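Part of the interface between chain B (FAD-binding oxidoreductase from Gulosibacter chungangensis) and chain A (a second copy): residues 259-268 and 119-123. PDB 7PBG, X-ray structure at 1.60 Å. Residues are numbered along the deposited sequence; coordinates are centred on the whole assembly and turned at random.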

ATOM      1  N   MET B 259      -8.659 -19.331  16.768  1.00 17.24           N
ATOM      2  CA  MET B 259      -8.369 -17.951  16.325  1.00 19.06           C
ATOM      3  C   MET B 259      -7.520 -17.215  17.378  1.00 19.91           C
ATOM      4  O   MET B 259      -6.589 -16.462  16.976  1.00 20.30           O
ATOM      5  CB  MET B 259      -9.656 -17.194  16.037  1.00 19.26           C
ATOM      6  CG  MET B 259     -10.558 -17.890  15.071  1.00 21.61           C
ATOM      7  SD  MET B 259      -9.815 -18.354  13.536  1.00 25.68           S
ATOM      8  CE  MET B 259      -9.300 -16.763  12.901  1.00 24.44           C
ATOM      9  N   GLU B 260      -7.839 -17.350  18.664  1.00 19.89           N
ATOM     10  CA  GLU B 260      -7.022 -16.697  19.705  1.00 20.51           C
ATOM     11  C   GLU B 260      -5.599 -17.270  19.726  1.00 19.85           C
ATOM     12  O   GLU B 260      -4.640 -16.541  20.065  1.00 19.39           O
ATOM     13  CB  GLU B 260      -7.712 -16.794  21.055  1.00 20.69           C
ATOM     14  CG  GLU B 260      -9.003 -16.008  21.103  1.00 22.47           C
ATOM     15  CD  GLU B 260      -8.800 -14.506  21.129  1.00 24.72           C
ATOM     16  OE1 GLU B 260      -7.739 -14.066  21.626  1.00 28.42           O
ATOM     17  OE2 GLU B 260      -9.730 -13.787  20.715  1.00 25.01           O
ATOM     18  N   THR B 261      -5.418 -18.541  19.408  1.00 19.54           N
ATOM     19  CA  THR B 261      -4.060 -19.113  19.280  1.00 20.62           C
ATOM     20  C   THR B 261      -3.317 -18.490  18.086  1.00 21.76           C
ATOM     21  O   THR B 261      -2.162 -18.140  18.214  1.00 20.10           O
ATOM     22  CB  THR B 261      -4.135 -20.637  19.218  1.00 22.04           C
ATOM     23  OG1 THR B 261      -4.684 -21.015  20.492  1.00 21.68           O
ATOM     24  CG2 THR B 261      -2.772 -21.210  18.957  1.00 24.01           C
ATOM     25  N   THR B 262      -3.997 -18.341  16.962  1.00 20.90           N
ATOM     26  CA  THR B 262      -3.406 -17.889  15.691  1.00 21.41           C
ATOM     27  C   THR B 262      -2.838 -16.469  15.853  1.00 19.54           C
ATOM     28  O   THR B 262      -1.727 -16.225  15.416  1.00 19.48           O
ATOM     29  CB  THR B 262      -4.430 -18.009  14.559  1.00 20.85           C
ATOM     30  OG1 THR B 262      -4.889 -19.367  14.445  1.00 20.31           O
ATOM     31  CG2 THR B 262      -3.792 -17.590  13.258  1.00 21.21           C
ATOM     32  N   LEU B 263      -3.613 -15.561  16.416  1.00 19.84           N
ATOM     33  CA  LEU B 263      -3.363 -14.108  16.315  1.00 21.05           C
ATOM     34  C   LEU B 263      -1.956 -13.794  16.813  1.00 20.40           C
ATOM     35  O   LEU B 263      -1.147 -13.281  16.069  1.00 18.84           O
ATOM     36  CB  LEU B 263      -4.423 -13.338  17.087  1.00 22.74           C
ATOM     37  CG  LEU B 263      -4.109 -11.855  17.226  1.00 21.64           C
ATOM     38  CD1 LEU B 263      -4.086 -11.156  15.891  1.00 21.43           C
ATOM     39  CD2 LEU B 263      -5.105 -11.211  18.155  1.00 23.16           C
ATOM     40  N   PRO B 264      -1.547 -14.138  18.065  1.00 21.36           N
ATOM     41  CA  PRO B 264      -0.225 -13.736  18.520  1.00 20.48           C
ATOM     42  C   PRO B 264       0.940 -14.413  17.802  1.00 21.77           C
ATOM     43  O   PRO B 264       2.041 -13.922  17.919  1.00 24.45           O
ATOM     44  CB  PRO B 264      -0.206 -14.156  19.998  1.00 21.78           C
ATOM     45  CG  PRO B 264      -1.267 -15.236  20.076  1.00 22.23           C
ATOM     46  CD  PRO B 264      -2.341 -14.825  19.100  1.00 21.14           C
ATOM     47  N   LEU B 265       0.684 -15.542  17.139  1.00 21.97           N
ATOM     48  CA  LEU B 265       1.721 -16.241  16.353  1.00 21.89           C
ATOM     49  C   LEU B 265       1.900 -15.615  14.975  1.00 20.43           C
ATOM     50  O   LEU B 265       2.914 -15.924  14.288  1.00 21.08           O
ATOM     51  CB  LEU B 265       1.326 -17.700  16.183  1.00 24.02           C
ATOM     52  CG  LEU B 265       1.192 -18.485  17.471  1.00 24.06           C
ATOM     53  CD1 LEU B 265       0.624 -19.873  17.161  1.00 25.41           C
ATOM     54  CD2 LEU B 265       2.537 -18.590  18.213  1.00 25.51           C
ATOM     55  N   ARG B 266       0.908 -14.836  14.550  1.00 19.87           N
ATOM     56  CA  ARG B 266       0.881 -14.306  13.181  1.00 18.98           C
ATOM     57  C   ARG B 266       1.263 -12.827  13.179  1.00 18.13           C
ATOM     58  O   ARG B 266       1.877 -12.393  12.213  1.00 16.93           O
ATOM     59  CB  ARG B 266      -0.508 -14.459  12.567  1.00 19.01           C
ATOM     60  CG  ARG B 266      -0.693 -13.764  11.228  1.00 20.26           C
ATOM     61  CD  ARG B 266       0.216 -14.281  10.133  1.00 22.59           C
ATOM     62  NE  ARG B 266       0.151 -13.445   8.934  1.00 26.38           N
ATOM     63  CZ  ARG B 266       1.164 -13.157   8.116  1.00 23.63           C
ATOM     64  NH1 ARG B 266       2.377 -13.642   8.293  1.00 21.17           N
ATOM     65  NH2 ARG B 266       0.963 -12.322   7.116  1.00 23.03           N
ATOM     66  N   ILE B 267       0.889 -12.090  14.229  1.00 18.53           N
ATOM     67  CA  ILE B 267       0.868 -10.601  14.149  1.00 18.31           C
ATOM     68  C   ILE B 267       2.306 -10.083  13.998  1.00 17.45           C
ATOM     69  O   ILE B 267       2.496  -8.969  13.449  1.00 18.27           O
ATOM     70  CB  ILE B 267       0.154  -9.998  15.371  1.00 19.27           C
ATOM     71  CG1 ILE B 267      -0.073  -8.498  15.186  1.00 20.76           C
ATOM     72  CG2 ILE B 267       0.929 -10.365  16.599  1.00 18.70           C
ATOM     73  CD1 ILE B 267      -1.257  -7.988  15.943  1.00 22.32           C
ATOM     74  N   GLY B 268       3.303 -10.834  14.488  1.00 19.29           N
ATOM     75  CA  GLY B 268       4.722 -10.495  14.406  1.00 21.26           C
ATOM     76  C   GLY B 268       5.367 -11.062  13.151  1.00 21.74           C
ATOM     77  O   GLY B 268       6.588 -10.954  13.041  1.00 21.69           O
TER
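Chain A (119-123) EKLAY

This is a small, mixed contact in which one face of a helical segment of chain B meets a short irregular stretch of chain A through two aliphatic side chains, with a salt bridge closing one end. Together the two stretches bury 262 Å², with the largest shares on Lys A120, Ile B267 and Leu B263, and smaller ones on Leu A121 and Glu B260.

The spacing on chain B follows from its helix. Glu B260, Leu B263 and Ile B267 are three and four residues apart, so successive turns bring them to the same side, while Thr B261, Thr B262, Leu B265 and Arg B266 touch nothing of this stretch of chain A. Pro B264 has no amide hydrogen to give to the preceding turn, and the helix kinks there; even so, the N of Ile B267 bonds to the O of Leu B263 at 3.0 Å, which keeps the last contact residue in register with the one before.

Chain A forms neither helix nor strand from Glu A119 to Ala A122. Its backbone turns tightly, with a weak hydrogen bond from the N of Ala A122 to the O of Glu A119 at 3.2 Å, and Ala A122 takes positive phi and psi (52/58) before Tyr A123 becomes extended. The order of contacts is parallel in sense: Lys A120 reaches Glu B260 near the start of the chain B stretch, and Ala A122 meets Ile B267 near its end. The backbones stay well apart, the nearest CA atoms, of Ile B267 and Leu A121, being 7.4 Å from each other, so side chains must span the gap.

Lys A120 does so at full length. All four of its chi angles are t, and although its CA-to-CB bond points sideways, its NZ arrives 3.0 Å from OE1 of Glu B260 in a hydrogen-bonded salt bridge, with a second, weak bond to OE2 at 3.1 Å. Its aliphatic stem is used as well: CG lies 3.6 Å from CD2 of Leu B263. CD2 of Leu B263 also packs 3.8 Å from CD2 of Leu A121, whose CA-to-CB bond points away but whose end comes nearer.

The CA-to-CB bond of Ile B267 points toward chain A, and its CD1 meets the turn itself, 3.5 Å from the O of Lys A120, 3.6 Å from the C of Leu A121 and 3.8 Å from CB of Ala A122. The rule to read here is economical: apolar tips pack against side chains and backbone alike, and an extended lysine adds both greasy surface and charge.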

ATOM      1  N   GLU A 119      -2.650  -3.098  22.225  1.00 17.74           N
ATOM      2  CA  GLU A 119      -1.544  -4.089  22.246  1.00 19.95           C
ATOM      3  C   GLU A 119      -1.918  -5.358  21.445  1.00 20.57           C
ATOM      4  O   GLU A 119      -1.076  -5.841  20.707  1.00 20.85           O
ATOM      5  CB  GLU A 119      -1.214  -4.467  23.678  1.00 20.39           C
ATOM      6  CG  GLU A 119      -0.002  -5.374  23.759  1.00 23.69           C
ATOM      7  CD  GLU A 119       0.507  -5.545  25.184  1.00 27.45           C
ATOM      8  OE1 GLU A 119      -0.278  -5.229  26.146  1.00 31.17           O
ATOM      9  OE2 GLU A 119       1.696  -5.937  25.325  1.00 25.08           O
ATOM     10  N   LYS A 120      -3.116  -5.917  21.654  1.00 18.66           N
ATOM     11  CA  LYS A 120      -3.520  -7.216  21.070  1.00 18.91           C
ATOM     12  C   LYS A 120      -3.404  -7.147  19.541  1.00 18.37           C
ATOM     13  O   LYS A 120      -3.068  -8.149  18.960  1.00 19.70           O
ATOM     14  CB  LYS A 120      -4.963  -7.550  21.464  1.00 20.93           C
ATOM     15  CG  LYS A 120      -5.458  -8.901  20.953  1.00 23.69           C
ATOM     16  CD  LYS A 120      -6.784  -9.319  21.565  1.00 25.30           C
ATOM     17  CE  LYS A 120      -7.196 -10.705  21.104  1.00 28.82           C
ATOM     18  NZ  LYS A 120      -8.432 -11.189  21.765  1.00 30.64           N
ATOM     19  N   LEU A 121      -3.812  -6.029  18.930  1.00 17.51           N
ATOM     20  CA  LEU A 121      -3.837  -5.880  17.462  1.00 18.31           C
ATOM     21  C   LEU A 121      -2.723  -4.906  17.029  1.00 18.65           C
ATOM     22  O   LEU A 121      -2.679  -4.561  15.851  1.00 17.93           O
ATOM     23  CB  LEU A 121      -5.224  -5.399  17.042  1.00 17.68           C
ATOM     24  CG  LEU A 121      -6.335  -6.402  17.360  1.00 21.21           C
ATOM     25  CD1 LEU A 121      -7.674  -5.916  16.833  1.00 21.44           C
ATOM     26  CD2 LEU A 121      -6.010  -7.773  16.806  1.00 21.73           C
ATOM     27  N   ALA A 122      -1.838  -4.514  17.937  1.00 17.59           N
ATOM     28  CA  ALA A 122      -0.555  -3.822  17.641  1.00 15.91           C
ATOM     29  C   ALA A 122      -0.755  -2.602  16.762  1.00 17.10           C
ATOM     30  O   ALA A 122      -0.245  -2.582  15.608  1.00 18.90           O
ATOM     31  CB  ALA A 122       0.403  -4.745  16.978  1.00 17.11           C
ATOM     32  N   TYR A 123      -1.554  -1.657  17.206  1.00 16.91           N
ATOM     33  CA  TYR A 123      -1.666  -0.354  16.504  1.00 17.07           C
ATOM     34  C   TYR A 123      -1.856   0.784  17.500  1.00 17.57           C
ATOM     35  O   TYR A 123      -2.289   0.565  18.608  1.00 18.20           O
ATOM     36  CB  TYR A 123      -2.747  -0.368  15.444  1.00 17.73           C
ATOM     37  CG  TYR A 123      -4.161  -0.408  15.946  1.00 17.43           C
ATOM     38  CD1 TYR A 123      -4.854   0.742  16.272  1.00 17.96           C
ATOM     39  CD2 TYR A 123      -4.814  -1.606  16.140  1.00 18.25           C
ATOM     40  CE1 TYR A 123      -6.166   0.716  16.742  1.00 17.90           C
ATOM     41  CE2 TYR A 123      -6.124  -1.654  16.568  1.00 19.43           C
ATOM     42  CZ  TYR A 123      -6.813  -0.493  16.880  1.00 18.56           C
ATOM     43  OH  TYR A 123      -8.109  -0.540  17.335  1.00 20.86           O
TER